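Local coordinates for hydrophilic protein, virA protein (Chromobacterium violaceum, PDB 3BO6) that is a phosphothreonine lyase effector of the SpvC type, which probably removes phosphate from phosphothreonine of host proteins by beta-elimination, at residues S52-L57 against L103-V107; D82-V88 against A132-V138; E163-S167 against N185-V189. All coordinates share one frame. Residue numbers count along the deposited sequence, not the author numbering.

Contact 1. Residues S52-L57 against L103-V107; sequences SQGFQL and LLFSV
A beta hairpin with a two-residue loop meets the end of a helix. Ser-52 to Phe-55 form a type I' turn, with Gln-53 at phi/psi 54/33 and Gly-54 at 81/4. The turn joins strands 49-52 and 55-59 at the edge of the antiparallel sheet. Its backbone bonds are Ser-52 N to Phe-55 O (3.0 Å) and Phe-55 N to Ser-52 O (2.9 Å). On the other side, Phe-105 is the first residue to leave helix 93-104. Gln-53 and Phe-105 are closest in register, 6.1 Å between CA atoms.

The aromatic pair dominates. Both Phe-55 and Phe-105 take the m rotamer. The edge of Phe-105 points at the face of Phe-55 in a T-shaped stack, with centroids 5.5 Å apart and planes at 79°. Phe-105 also stacks edge-to-face with Trp-114 of the central sheet.

Apolar packing extends this. Leu-57 CD2 reaches the edge of the Phe-105 ring, 3.7 Å from CE2. The Phe-55 ring touches a backbone carbonyl: CZ lies 3.5 Å from Leu-104 O, hydrogen-bonded to Trp-114.

No direct hydrogen bond joins the segments. Water 1 bridges two backbone carbonyls, donating to Gln-53 O at 2.6 Å and to Phe-105 O at 2.9 Å.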
ATOM      1  N   SER A  52      -3.626  11.465 -14.354  1.00 10.67           N
ATOM      2  CA  SER A  52      -2.336  11.058 -14.904  1.00 10.02           C
ATOM      3  C   SER A  52      -2.281   9.542 -15.000  1.00 11.23           C
ATOM      4  O   SER A  52      -2.612   8.852 -14.034  1.00 10.48           O
ATOM      5  CB  SER A  52      -1.188  11.575 -14.047  1.00 15.85           C
ATOM      6  OG  SER A  52       0.058  11.219 -14.637  1.00 16.90           O
ATOM      7  N   GLN A  53      -1.876   9.033 -16.160  1.00 11.19           N
ATOM      8  CA  GLN A  53      -1.702   7.597 -16.376  1.00  9.22           C
ATOM      9  C   GLN A  53      -2.945   6.783 -16.038  1.00  7.95           C
ATOM     10  O   GLN A  53      -2.847   5.649 -15.564  1.00  9.56           O
ATOM     11  CB  GLN A  53      -0.501   7.085 -15.576  1.00 13.50           C
ATOM     12  CG  GLN A  53       0.818   7.756 -15.970  1.00 20.48           C
ATOM     13  CD  GLN A  53       1.353   7.244 -17.293  1.00 23.62           C
ATOM     14  OE1 GLN A  53       0.853   6.258 -17.835  1.00 25.65           O
ATOM     15  NE2 GLN A  53       2.377   7.906 -17.817  1.00 26.50           N
ATOM     16  N   GLY A  54      -4.117   7.366 -16.258  1.00  9.29           N
ATOM     17  CA  GLY A  54      -5.356   6.660 -15.965  1.00 10.48           C
ATOM     18  C   GLY A  54      -5.781   6.665 -14.505  1.00  8.85           C
ATOM     19  O   GLY A  54      -6.790   6.044 -14.153  1.00 11.21           O
ATOM     20  N   PHE A  55      -5.030   7.374 -13.659  1.00  8.50           N
ATOM     21  CA  PHE A  55      -5.397   7.565 -12.259  1.00  6.75           C
ATOM     22  C   PHE A  55      -6.077   8.934 -12.103  1.00  7.36           C
ATOM     23  O   PHE A  55      -5.551   9.951 -12.566  1.00  9.26           O
ATOM     24  CB  PHE A  55      -4.146   7.504 -11.357  1.00  7.23           C
ATOM     25  CG  PHE A  55      -3.621   6.113 -11.106  1.00  5.04           C
ATOM     26  CD1 PHE A  55      -2.846   5.453 -12.055  1.00  6.47           C
ATOM     27  CD2 PHE A  55      -3.887   5.464  -9.906  1.00  9.27           C
ATOM     28  CE1 PHE A  55      -2.364   4.165 -11.802  1.00  6.38           C
ATOM     29  CE2 PHE A  55      -3.405   4.202  -9.653  1.00  7.69           C
ATOM     30  CZ  PHE A  55      -2.652   3.542 -10.594  1.00  6.72           C
ATOM     31  N   GLN A  56      -7.255   8.952 -11.489  1.00  6.85           N
ATOM     32  CA  GLN A  56      -7.906  10.191 -11.081  1.00  6.70           C
ATOM     33  C   GLN A  56      -7.196  10.736  -9.854  1.00  8.02           C
ATOM     34  O   GLN A  56      -6.939   9.990  -8.904  1.00  9.76           O
ATOM     35  CB  GLN A  56      -9.370   9.914 -10.744  1.00  9.06           C
ATOM     36  CG  GLN A  56     -10.171   9.328 -11.905  1.00 18.58           C
ATOM     37  CD  GLN A  56     -11.645   9.133 -11.587  1.00 32.72           C
ATOM     38  OE1 GLN A  56     -12.435   8.758 -12.450  1.00 36.96           O
ATOM     39  NE2 GLN A  56     -12.022   9.393 -10.346  1.00 42.44           N
ATOM     40  N   LEU A  57      -6.878  12.032  -9.864  1.00  9.00           N
ATOM     41  CA  LEU A  57      -6.172  12.662  -8.759  1.00  7.31           C
ATOM     42  C   LEU A  57      -7.059  13.685  -8.058  1.00  8.38           C
ATOM     43  O   LEU A  57      -7.800  14.421  -8.716  1.00 10.34           O
ATOM     44  CB  LEU A  57      -4.914  13.369  -9.256  1.00 12.00           C
ATOM     45  CG  LEU A  57      -4.018  12.606 -10.233  1.00  8.67           C
ATOM     46  CD1 LEU A  57      -2.841  13.488 -10.656  1.00 13.54           C
ATOM     47  CD2 LEU A  57      -3.511  11.327  -9.573  1.00 11.27           C
ATOM     48  N   LEU A 103       6.431   3.648 -10.169  1.00  3.75           N
ATOM     49  CA  LEU A 103       5.716   2.450  -9.737  1.00  5.93           C
ATOM     50  C   LEU A 103       4.250   2.741  -9.398  1.00  3.82           C
ATOM     51  O   LEU A 103       3.359   1.997  -9.786  1.00  5.89           O
ATOM     52  CB  LEU A 103       6.416   1.814  -8.524  1.00  5.55           C
ATOM     53  CG  LEU A 103       7.651   0.966  -8.875  1.00  6.64           C
ATOM     54  CD1 LEU A 103       8.555   0.752  -7.658  1.00  8.33           C
ATOM     55  CD2 LEU A 103       7.228  -0.355  -9.492  1.00  7.93           C
ATOM     56  N   LEU A 104       3.995   3.827  -8.677  1.00  5.12           N
ATOM     57  CA  LEU A 104       2.631   4.071  -8.207  1.00  6.19           C
ATOM     58  C   LEU A 104       1.663   4.418  -9.336  1.00  6.00           C
ATOM     59  O   LEU A 104       0.450   4.232  -9.200  1.00  6.10           O
ATOM     60  CB  LEU A 104       2.619   5.172  -7.142  1.00  7.46           C
ATOM     61  CG  LEU A 104       3.260   4.799  -5.802  1.00  7.04           C
ATOM     62  CD1 LEU A 104       3.388   6.028  -4.899  1.00  9.78           C
ATOM     63  CD2 LEU A 104       2.428   3.720  -5.115  1.00  9.53           C
ATOM     64  N   PHE A 105       2.188   4.957 -10.440  1.00  4.98           N
ATOM     65  CA  PHE A 105       1.371   5.254 -11.620  1.00  6.56           C
ATOM     66  C   PHE A 105       1.547   4.219 -12.725  1.00  6.23           C
ATOM     67  O   PHE A 105       1.066   4.406 -13.834  1.00  8.80           O
ATOM     68  CB  PHE A 105       1.674   6.661 -12.156  1.00  7.25           C
ATOM     69  CG  PHE A 105       1.183   7.767 -11.270  1.00  6.41           C
ATOM     70  CD1 PHE A 105       2.045   8.393 -10.387  1.00  5.47           C
ATOM     71  CD2 PHE A 105      -0.138   8.195 -11.343  1.00  9.45           C
ATOM     72  CE1 PHE A 105       1.593   9.418  -9.544  1.00  6.70           C
ATOM     73  CE2 PHE A 105      -0.601   9.215 -10.504  1.00 10.47           C
ATOM     74  CZ  PHE A 105       0.265   9.833  -9.620  1.00  8.01           C
ATOM     75  N   SER A 106       2.238   3.125 -12.435  1.00  5.49           N
ATOM     76  CA  SER A 106       2.530   2.133 -13.471  1.00  9.47           C
ATOM     77  C   SER A 106       1.283   1.432 -14.000  1.00  6.67           C
ATOM     78  O   SER A 106       0.400   1.051 -13.219  1.00  8.26           O
ATOM     79  CB  SER A 106       3.494   1.076 -12.918  1.00  7.41           C
ATOM     80  OG  SER A 106       3.682  -0.005 -13.837  1.00  6.77           O
ATOM     81  N   VAL A 107       1.237   1.203 -15.315  1.00  8.65           N
ATOM     82  CA  VAL A 107       0.174   0.406 -15.927  0.50  9.63           C
ATOM     83  C   VAL A 107       0.153  -1.017 -15.339  1.00  9.45           C
ATOM     84  O   VAL A 107      -0.866  -1.730 -15.397  1.00 10.06           O
ATOM     85  CB  VAL A 107       0.361   0.326 -17.459  0.50 11.95           C
ATOM     86  CG1 VAL A 107       1.704  -0.311 -17.803  0.50 12.68           C
ATOM     87  CG2 VAL A 107      -0.777  -0.445 -18.102  0.50 13.10           C
TER
HETATM   88  O   HOH W   1      -1.212   3.673 -15.465  1.00 12.57           O

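Contact 2. Residues D82-V88 against A132-V138; sequences DKFHISV and AQFTLYV. With SO4 (sulfate ion), chain C.
This antiparallel strand pair lies in the central sheet and carries part of an anion site holding a sulfate ion. Strands 82-86 and 134-137 run at 158°, with axes 4.6 Å apart. Phe-84/Leu-136 and Ile-86/Phe-134 are hydrogen-bonded pairs, Lys-83/Tyr-137 and His-85/Thr-135 non-hydrogen-bonded ones. Phe-84 N to Leu-136 O is 2.9 Å and Leu-136 N to Phe-84 O is 2.8 Å. Gln-133 and Phe-134 face Ile-86 in a classic beta bulge. Beyond it, Ala-132 N bonds Ser-87 OG (2.8 Å). Bulge residue Gln-133 pairs its amide with Val-88: NE2 donates to Val-88 O (2.9 Å), OE1 accepts from Val-88 N (3.0 Å).

Phe-84, Ile-86, Phe-134 and Leu-136 share the apolar face; Ile-86 CB is 3.8 Å from Phe-134 CB. On the other face His-85 (m) gives NE2 to sulfate O4 (2.7 Å), and Lys-83 (p) gives NZ to O2 (2.8 Å). Arg-127, Arg-192 and Arg-199 complete the site. Asp-180 binds His-85 ND1; Glu-194 pairs with Lys-83. This cationic pocket is consistent with a place for the substrate phosphate.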
ATOM      1  N   ASP A  82      -7.070  -4.942   3.683  1.00  5.75           N
ATOM      2  CA  ASP A  82      -5.611  -5.021   3.629  1.00  3.03           C
ATOM      3  C   ASP A  82      -4.994  -3.727   3.119  1.00  3.72           C
ATOM      4  O   ASP A  82      -5.372  -3.213   2.054  1.00  5.13           O
ATOM      5  CB  ASP A  82      -5.189  -6.227   2.791  1.00  3.81           C
ATOM      6  CG  ASP A  82      -5.704  -7.518   3.368  1.00  5.41           C
ATOM      7  OD1 ASP A  82      -5.466  -7.754   4.563  1.00  6.62           O
ATOM      8  OD2 ASP A  82      -6.361  -8.299   2.641  1.00  7.64           O
ATOM      9  N   LYS A  83      -4.065  -3.168   3.885  1.00  3.47           N
ATOM     10  CA  LYS A  83      -3.421  -1.932   3.463  1.00  3.36           C
ATOM     11  C   LYS A  83      -1.966  -1.905   3.889  1.00  5.20           C
ATOM     12  O   LYS A  83      -1.554  -2.519   4.889  1.00  5.01           O
ATOM     13  CB  LYS A  83      -4.184  -0.711   3.993  1.00  5.53           C
ATOM     14  CG  LYS A  83      -4.061  -0.493   5.489  1.00  6.91           C
ATOM     15  CD  LYS A  83      -5.241   0.351   6.050  1.00  7.46           C
ATOM     16  CE  LYS A  83      -5.279   1.746   5.469  1.00  7.70           C
ATOM     17  NZ  LYS A  83      -6.479   2.488   5.969  1.00  7.26           N
ATOM     18  N   PHE A  84      -1.176  -1.175   3.113  1.00  4.73           N
ATOM     19  CA  PHE A  84       0.206  -0.913   3.463  1.00  3.65           C
ATOM     20  C   PHE A  84       0.425   0.555   3.721  1.00  4.69           C
ATOM     21  O   PHE A  84      -0.227   1.408   3.119  1.00  5.88           O
ATOM     22  CB  PHE A  84       1.154  -1.294   2.314  1.00  4.28           C
ATOM     23  CG  PHE A  84       1.121  -2.740   1.941  1.00  4.78           C
ATOM     24  CD1 PHE A  84       0.565  -3.147   0.732  1.00  5.66           C
ATOM     25  CD2 PHE A  84       1.711  -3.690   2.756  1.00  5.47           C
ATOM     26  CE1 PHE A  84       0.561  -4.492   0.357  1.00  5.01           C
ATOM     27  CE2 PHE A  84       1.718  -5.039   2.399  1.00  6.38           C
ATOM     28  CZ  PHE A  84       1.130  -5.432   1.192  1.00  4.85           C
ATOM     29  N   HIS A  85       1.395   0.848   4.575  1.00  3.13           N
ATOM     30  CA  HIS A  85       1.914   2.198   4.692  1.00  4.52           C
ATOM     31  C   HIS A  85       3.361   2.168   4.251  1.00  4.19           C
ATOM     32  O   HIS A  85       4.019   1.115   4.294  1.00  5.38           O
ATOM     33  CB  HIS A  85       1.826   2.664   6.140  1.00  5.36           C
ATOM     34  CG  HIS A  85       0.429   2.758   6.654  1.00  3.86           C
ATOM     35  ND1 HIS A  85      -0.060   1.921   7.630  1.00  5.22           N
ATOM     36  CD2 HIS A  85      -0.583   3.601   6.333  1.00  5.93           C
ATOM     37  CE1 HIS A  85      -1.319   2.240   7.889  1.00  6.41           C
ATOM     38  NE2 HIS A  85      -1.655   3.261   7.121  1.00  5.36           N
ATOM     39  N   ILE A  86       3.853   3.327   3.825  1.00  4.91           N
ATOM     40  CA  ILE A  86       5.265   3.524   3.516  1.00  4.64           C
ATOM     41  C   ILE A  86       5.777   4.670   4.379  1.00  4.79           C
ATOM     42  O   ILE A  86       5.174   5.752   4.397  1.00  6.16           O
ATOM     43  CB  ILE A  86       5.496   3.870   2.035  1.00  4.02           C
ATOM     44  CG1 ILE A  86       4.757   2.880   1.129  1.00  4.46           C
ATOM     45  CG2 ILE A  86       7.007   3.868   1.721  1.00  6.50           C
ATOM     46  CD1 ILE A  86       4.890   3.192  -0.369  1.00  7.26           C
ATOM     47  N   SER A  87       6.858   4.434   5.118  1.00  5.74           N
ATOM     48  CA  SER A  87       7.405   5.437   6.037  1.00  5.19           C
ATOM     49  C   SER A  87       8.787   5.899   5.594  1.00  5.55           C
ATOM     50  O   SER A  87       9.728   5.092   5.513  1.00  6.92           O
ATOM     51  CB  SER A  87       7.507   4.871   7.460  1.00  6.51           C
ATOM     52  OG  SER A  87       6.240   4.475   7.933  1.00  5.26           O
ATOM     53  N   VAL A  88       8.899   7.184   5.285  1.00  6.57           N
ATOM     54  CA  VAL A  88      10.197   7.798   5.031  1.00  6.30           C
ATOM     55  C   VAL A  88      10.450   8.923   6.031  1.00  8.22           C
ATOM     56  O   VAL A  88       9.556   9.308   6.808  1.00  6.58           O
ATOM     57  CB  VAL A  88      10.306   8.324   3.582  1.00  7.01           C
ATOM     58  CG1 VAL A  88      10.120   7.189   2.576  1.00  7.75           C
ATOM     59  CG2 VAL A  88       9.309   9.454   3.328  1.00  7.90           C
ATOM     60  N   ALA A 132       4.457   6.650   7.659  1.00  5.03           N
ATOM     61  CA  ALA A 132       3.193   6.300   7.024  1.00  3.92           C
ATOM     62  C   ALA A 132       2.637   7.428   6.159  1.00  4.30           C
ATOM     63  O   ALA A 132       1.435   7.713   6.188  1.00  5.52           O
ATOM     64  CB  ALA A 132       2.160   5.885   8.079  1.00  6.17           C
ATOM     65  N   GLN A 133       3.519   8.064   5.389  1.00  5.64           N
ATOM     66  CA  GLN A 133       3.108   9.171   4.530  1.00  6.09           C
ATOM     67  C   GLN A 133       2.473   8.693   3.229  1.00  4.67           C
ATOM     68  O   GLN A 133       1.869   9.486   2.499  1.00  6.41           O
ATOM     69  CB  GLN A 133       4.275  10.112   4.246  1.00  5.15           C
ATOM     70  CG  GLN A 133       4.914  10.657   5.514  1.00  6.49           C
ATOM     71  CD  GLN A 133       6.179   9.927   5.911  1.00  6.00           C
ATOM     72  OE1 GLN A 133       6.438   8.804   5.465  1.00  6.04           O
ATOM     73  NE2 GLN A 133       6.979  10.549   6.771  1.00  7.30           N
ATOM     74  N   PHE A 134       2.616   7.408   2.916  1.00  5.18           N
ATOM     75  CA  PHE A 134       1.882   6.812   1.802  1.00  3.52           C
ATOM     76  C   PHE A 134       1.010   5.698   2.341  1.00  4.18           C
ATOM     77  O   PHE A 134       1.457   4.916   3.185  1.00  5.71           O
ATOM     78  CB  PHE A 134       2.825   6.199   0.749  1.00  5.66           C
ATOM     79  CG  PHE A 134       3.786   7.184   0.122  1.00  4.25           C
ATOM     80  CD1 PHE A 134       3.605   7.617  -1.183  1.00  6.91           C
ATOM     81  CD2 PHE A 134       4.880   7.640   0.835  1.00  7.63           C
ATOM     82  CE1 PHE A 134       4.504   8.528  -1.759  1.00  8.12           C
ATOM     83  CE2 PHE A 134       5.764   8.548   0.271  1.00  7.96           C
ATOM     84  CZ  PHE A 134       5.577   8.976  -1.019  1.00  8.05           C
ATOM     85  N   THR A 135      -0.226   5.623   1.865  1.00  5.05           N
ATOM     86  CA  THR A 135      -1.131   4.528   2.197  1.00  4.73           C
ATOM     87  C   THR A 135      -1.569   3.855   0.902  1.00  5.05           C
ATOM     88  O   THR A 135      -2.039   4.523  -0.008  1.00  5.29           O
ATOM     89  CB  THR A 135      -2.350   5.069   2.949  1.00  6.57           C
ATOM     90  OG1 THR A 135      -1.915   5.713   4.158  1.00  7.70           O
ATOM     91  CG2 THR A 135      -3.311   3.930   3.289  1.00  8.87           C
ATOM     92  N   LEU A 136      -1.376   2.541   0.816  1.00  4.52           N
ATOM     93  CA  LEU A 136      -1.734   1.754  -0.362  0.50  4.81           C
ATOM     94  C   LEU A 136      -2.869   0.813  -0.005  1.00  5.11           C
ATOM     95  O   LEU A 136      -2.746   0.034   0.950  1.00  5.94           O
ATOM     96  CB  LEU A 136      -0.543   0.896  -0.823  0.50  3.72           C
ATOM     97  CG  LEU A 136       0.841   1.531  -0.922  0.50  6.71           C
ATOM     98  CD1 LEU A 136       1.876   0.483  -1.311  0.50  7.10           C
ATOM     99  CD2 LEU A 136       0.827   2.647  -1.943  0.50  9.65           C
ATOM    100  N   TYR A 137      -3.956   0.856  -0.767  1.00  4.12           N
ATOM    101  CA  TYR A 137      -5.115   0.005  -0.521  1.00  5.25           C
ATOM    102  C   TYR A 137      -5.092  -1.209  -1.428  1.00  6.01           C
ATOM    103  O   TYR A 137      -5.112  -1.074  -2.656  1.00  8.61           O
ATOM    104  CB  TYR A 137      -6.404   0.802  -0.729  1.00  5.33           C
ATOM    105  CG  TYR A 137      -6.497   2.000   0.182  1.00  5.95           C
ATOM    106  CD1 TYR A 137      -7.038   1.896   1.450  1.00  8.01           C
ATOM    107  CD2 TYR A 137      -6.006   3.224  -0.216  1.00  8.03           C
ATOM    108  CE1 TYR A 137      -7.126   3.021   2.284  1.00  8.62           C
ATOM    109  CE2 TYR A 137      -6.078   4.328   0.594  1.00 11.08           C
ATOM    110  CZ  TYR A 137      -6.621   4.232   1.838  1.00 10.77           C
ATOM    111  OH  TYR A 137      -6.660   5.387   2.590  1.00 14.39           O
ATOM    112  N   VAL A 138      -5.031  -2.399  -0.830  1.00  5.58           N
ATOM    113  CA  VAL A 138      -4.984  -3.639  -1.583  1.00  6.72           C
ATOM    114  C   VAL A 138      -6.415  -4.142  -1.717  1.00  5.63           C
ATOM    115  O   VAL A 138      -7.199  -4.052  -0.767  1.00  8.10           O
ATOM    116  CB  VAL A 138      -4.140  -4.694  -0.853  1.00  6.25           C
ATOM    117  CG1 VAL A 138      -3.981  -5.923  -1.747  1.00 11.09           C
ATOM    118  CG2 VAL A 138      -2.780  -4.118  -0.483  1.00  8.58           C
TER
HETATM  119  S   SO4 C   1      -4.731   3.963   8.689  1.00  5.93           S
HETATM  120  O1  SO4 C   1      -3.814   3.068   9.423  1.00  6.69           O
HETATM  121  O2  SO4 C   1      -6.060   3.374   8.630  1.00  5.51           O
HETATM  122  O3  SO4 C   1      -4.799   5.237   9.382  1.00  7.59           O
HETATM  123  O4  SO4 C   1      -4.247   4.150   7.319  1.00  6.28           O
HETATM  124  O   HOH W   2      -8.206  -5.929   0.971  1.00  7.56           O
HETATM  125  O   HOH W   3      -6.893   5.069   5.054  1.00 16.68           O

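Contact 3. Residues E163-S167 against N185-V189; sequences ESRLS and NWKYV
The carboxylate of Glu-163 receives three backbone NH groups from residues 185-189. Lys-187 N donates to Glu-163 OE1 at 2.8 Å. Tyr-188 N and Val-189 N both donate to Glu-163 OE2, each at 2.8 Å. The two oxygens thus gather three successive amides of a chain with no regular helix or strand before Val-189. To get there, Glu-163 bends with chi1 and chi2 both m. Its CA-to-CB bond points sideways, but its end comes close. The nearest CA pair is Glu-163 and Tyr-188, 6.5 Å apart.

Residues 163-167 are regular helix, and Ser-167 N bonds Glu-163 O at 3.1 Å. Tyr-188 points toward this helix. Leu-166 covers one face of its ring in a CH-pi contact: Leu-166 CB lies 3.7 Å from the ring centroid, 11° off the normal. Leu-166 CD1 is also 3.7 Å from Tyr-188 CG. At the ring edge, Ser-167 OG comes within 3.5 Å of Tyr-188 CE2. The Tyr-188 hydroxyl bonds Leu-171 O. Val-189 CG2 approaches Glu-163 OE2 at 3.5 Å.

The contact joins helix 149-168 to the entry of edge strand 189-193. Leu-166 reaches across to Leu-100 of helix 93-104, and Tyr-188 and Leu-166 both rest on Ile-86 of strand 82-86.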
ATOM      1  N   GLU A 163      10.452  -1.048  -2.020  1.00  7.83           N
ATOM      2  CA  GLU A 163      11.574  -1.078  -1.091  1.00  7.38           C
ATOM      3  C   GLU A 163      12.876  -0.851  -1.850  1.00  7.88           C
ATOM      4  O   GLU A 163      13.711  -0.060  -1.420  1.00  9.66           O
ATOM      5  CB  GLU A 163      11.637  -2.425  -0.349  1.00  6.73           C
ATOM      6  CG  GLU A 163      10.573  -2.610   0.731  1.00  8.70           C
ATOM      7  CD  GLU A 163      10.996  -2.075   2.088  1.00  9.65           C
ATOM      8  OE1 GLU A 163      12.201  -2.156   2.430  1.00 11.26           O
ATOM      9  OE2 GLU A 163      10.118  -1.579   2.830  1.00  7.30           O
ATOM     10  N   SER A 164      13.063  -1.559  -2.960  1.00  8.10           N
ATOM     11  CA  SER A 164      14.309  -1.415  -3.714  0.50  9.09           C
ATOM     12  C   SER A 164      14.475  -0.002  -4.283  1.00  9.09           C
ATOM     13  O   SER A 164      15.564   0.562  -4.196  1.00  8.43           O
ATOM     14  CB  SER A 164      14.462  -2.507  -4.786  0.50  8.76           C
ATOM     15  OG  SER A 164      13.513  -2.375  -5.829  0.50  8.95           O
ATOM     16  N   ARG A 165      13.409   0.586  -4.821  1.00  6.74           N
ATOM     17  CA  ARG A 165      13.495   1.935  -5.364  1.00  6.74           C
ATOM     18  C   ARG A 165      13.792   2.959  -4.272  1.00  8.07           C
ATOM     19  O   ARG A 165      14.550   3.893  -4.501  1.00  8.52           O
ATOM     20  CB  ARG A 165      12.227   2.355  -6.134  1.00  7.72           C
ATOM     21  CG  ARG A 165      12.169   1.978  -7.643  1.00 10.14           C
ATOM     22  CD  ARG A 165      13.341   2.527  -8.452  1.00 11.14           C
ATOM     23  NE  ARG A 165      13.055   2.549  -9.893  1.00 13.04           N
ATOM     24  CZ  ARG A 165      13.974   2.481 -10.860  1.00 12.72           C
ATOM     25  NH1 ARG A 165      15.262   2.313 -10.569  1.00 15.77           N
ATOM     26  NH2 ARG A 165      13.589   2.552 -12.127  1.00 12.56           N
ATOM     27  N   LEU A 166      13.211   2.790  -3.087  1.00  6.83           N
ATOM     28  CA  LEU A 166      13.452   3.748  -2.008  1.00  7.54           C
ATOM     29  C   LEU A 166      14.898   3.688  -1.572  1.00  8.14           C
ATOM     30  O   LEU A 166      15.543   4.725  -1.433  1.00  7.67           O
ATOM     31  CB  LEU A 166      12.507   3.522  -0.819  1.00  6.47           C
ATOM     32  CG  LEU A 166      11.075   3.937  -1.146  1.00  5.17           C
ATOM     33  CD1 LEU A 166      10.095   3.288  -0.155  1.00  7.30           C
ATOM     34  CD2 LEU A 166      10.943   5.485  -1.164  1.00  6.12           C
ATOM     35  N   SER A 167      15.409   2.474  -1.401  1.00  9.09           N
ATOM     36  CA  SER A 167      16.786   2.282  -0.978  0.50 11.37           C
ATOM     37  C   SER A 167      17.765   2.860  -1.988  1.00 10.03           C
ATOM     38  O   SER A 167      18.666   3.633  -1.634  1.00 13.18           O
ATOM     39  CB  SER A 167      17.063   0.795  -0.776  0.50 11.11           C
ATOM     40  OG  SER A 167      16.472   0.336   0.423  0.50 18.62           O
ATOM     41  N   ASN A 185      12.967  -7.526   6.936  1.00 13.09           N
ATOM     42  CA  ASN A 185      13.433  -7.163   5.600  0.50 16.84           C
ATOM     43  C   ASN A 185      12.664  -6.034   4.908  1.00 14.50           C
ATOM     44  O   ASN A 185      13.022  -5.629   3.804  1.00 16.67           O
ATOM     45  CB  ASN A 185      13.480  -8.390   4.696  0.50 19.89           C
ATOM     46  CG  ASN A 185      12.194  -9.176   4.729  0.50 13.41           C
ATOM     47  OD1 ASN A 185      11.841  -9.778   5.749  0.50 15.30           O
ATOM     48  ND2 ASN A 185      11.484  -9.185   3.608  0.50 18.11           N
ATOM     49  N   TRP A 186      11.610  -5.521   5.544  1.00  9.83           N
ATOM     50  CA  TRP A 186      10.970  -4.301   5.026  1.00  8.83           C
ATOM     51  C   TRP A 186      11.462  -3.114   5.845  1.00 10.40           C
ATOM     52  O   TRP A 186      11.196  -3.027   7.044  1.00 12.74           O
ATOM     53  CB  TRP A 186       9.436  -4.331   5.078  1.00  8.57           C
ATOM     54  CG  TRP A 186       8.761  -5.411   4.314  1.00  7.74           C
ATOM     55  CD1 TRP A 186       9.327  -6.297   3.447  1.00  9.30           C
ATOM     56  CD2 TRP A 186       7.367  -5.723   4.362  1.00  7.24           C
ATOM     57  NE1 TRP A 186       8.361  -7.151   2.954  1.00 11.98           N
ATOM     58  CE2 TRP A 186       7.151  -6.827   3.511  1.00  8.59           C
ATOM     59  CE3 TRP A 186       6.281  -5.184   5.060  1.00  8.93           C
ATOM     60  CZ2 TRP A 186       5.887  -7.394   3.324  1.00  9.48           C
ATOM     61  CZ3 TRP A 186       5.030  -5.751   4.878  1.00  7.73           C
ATOM     62  CH2 TRP A 186       4.843  -6.846   4.025  1.00  9.39           C
ATOM     63  N   LYS A 187      12.188  -2.211   5.198  1.00  6.64           N
ATOM     64  CA  LYS A 187      12.747  -1.050   5.879  1.00  7.83           C
ATOM     65  C   LYS A 187      11.805   0.148   5.844  1.00  9.37           C
ATOM     66  O   LYS A 187      11.973   1.071   6.627  1.00 10.09           O
ATOM     67  CB  LYS A 187      14.083  -0.634   5.237  1.00  9.65           C
ATOM     68  CG  LYS A 187      15.139  -1.739   5.202  1.00 15.99           C
ATOM     69  CD  LYS A 187      15.322  -2.399   6.565  1.00 15.65           C
ATOM     70  CE  LYS A 187      16.491  -3.390   6.554  1.00 27.67           C
ATOM     71  NZ  LYS A 187      16.665  -4.025   7.884  1.00 33.30           N
ATOM     72  N   TYR A 188      10.848   0.140   4.915  1.00  4.22           N
ATOM     73  CA  TYR A 188       9.950   1.295   4.724  1.00  6.41           C
ATOM     74  C   TYR A 188       8.471   0.925   4.819  1.00  5.25           C
ATOM     75  O   TYR A 188       7.648   1.720   5.273  1.00  5.67           O
ATOM     76  CB  TYR A 188      10.183   1.938   3.351  1.00  7.92           C
ATOM     77  CG  TYR A 188      11.607   2.315   3.052  1.00  5.19           C
ATOM     78  CD1 TYR A 188      12.071   3.612   3.311  1.00  7.89           C
ATOM     79  CD2 TYR A 188      12.477   1.408   2.456  1.00  6.64           C
ATOM     80  CE1 TYR A 188      13.388   3.975   3.020  1.00  6.86           C
ATOM     81  CE2 TYR A 188      13.795   1.765   2.163  1.00  7.64           C
ATOM     82  CZ  TYR A 188      14.230   3.043   2.452  1.00  7.08           C
ATOM     83  OH  TYR A 188      15.528   3.398   2.143  1.00  9.35           O
ATOM     84  N   VAL A 189       8.125  -0.269   4.361  1.00  5.06           N
ATOM     85  CA  VAL A 189       6.740  -0.700   4.272  1.00  4.86           C
ATOM     86  C   VAL A 189       6.271  -1.387   5.553  1.00  4.91           C
ATOM     87  O   VAL A 189       7.037  -2.111   6.216  1.00  5.87           O
ATOM     88  CB  VAL A 189       6.551  -1.643   3.065  1.00  5.55           C
ATOM     89  CG1 VAL A 189       5.137  -2.207   3.027  1.00  5.92           C
ATOM     90  CG2 VAL A 189       6.879  -0.908   1.755  1.00  6.50           C
TER

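How the contacts relate
Contact 2 lies near the centre of the chain; contacts 1 and 3 are farther out and include some exposed residues. Contacts 1 and 2 reach the same sheet, and Leu-104 CD2 packs on Leu-136 CD2 at 3.7 Å. Contact 3 leads into the strand beside 82-86, and Tyr-188 O lies 2.8 Å from Ser-87 N, a probable hydrogen bond. Ile-86 CG2 meets Leu-166 CD1 at 3.7 Å. The chemistry differs. Contact 1 relies on aromatic rings and a water, contact 2 on strand backbone bonds plus charged groups at the sulfate, and contact 3 on one carboxylate with a leucine-tyrosine contact.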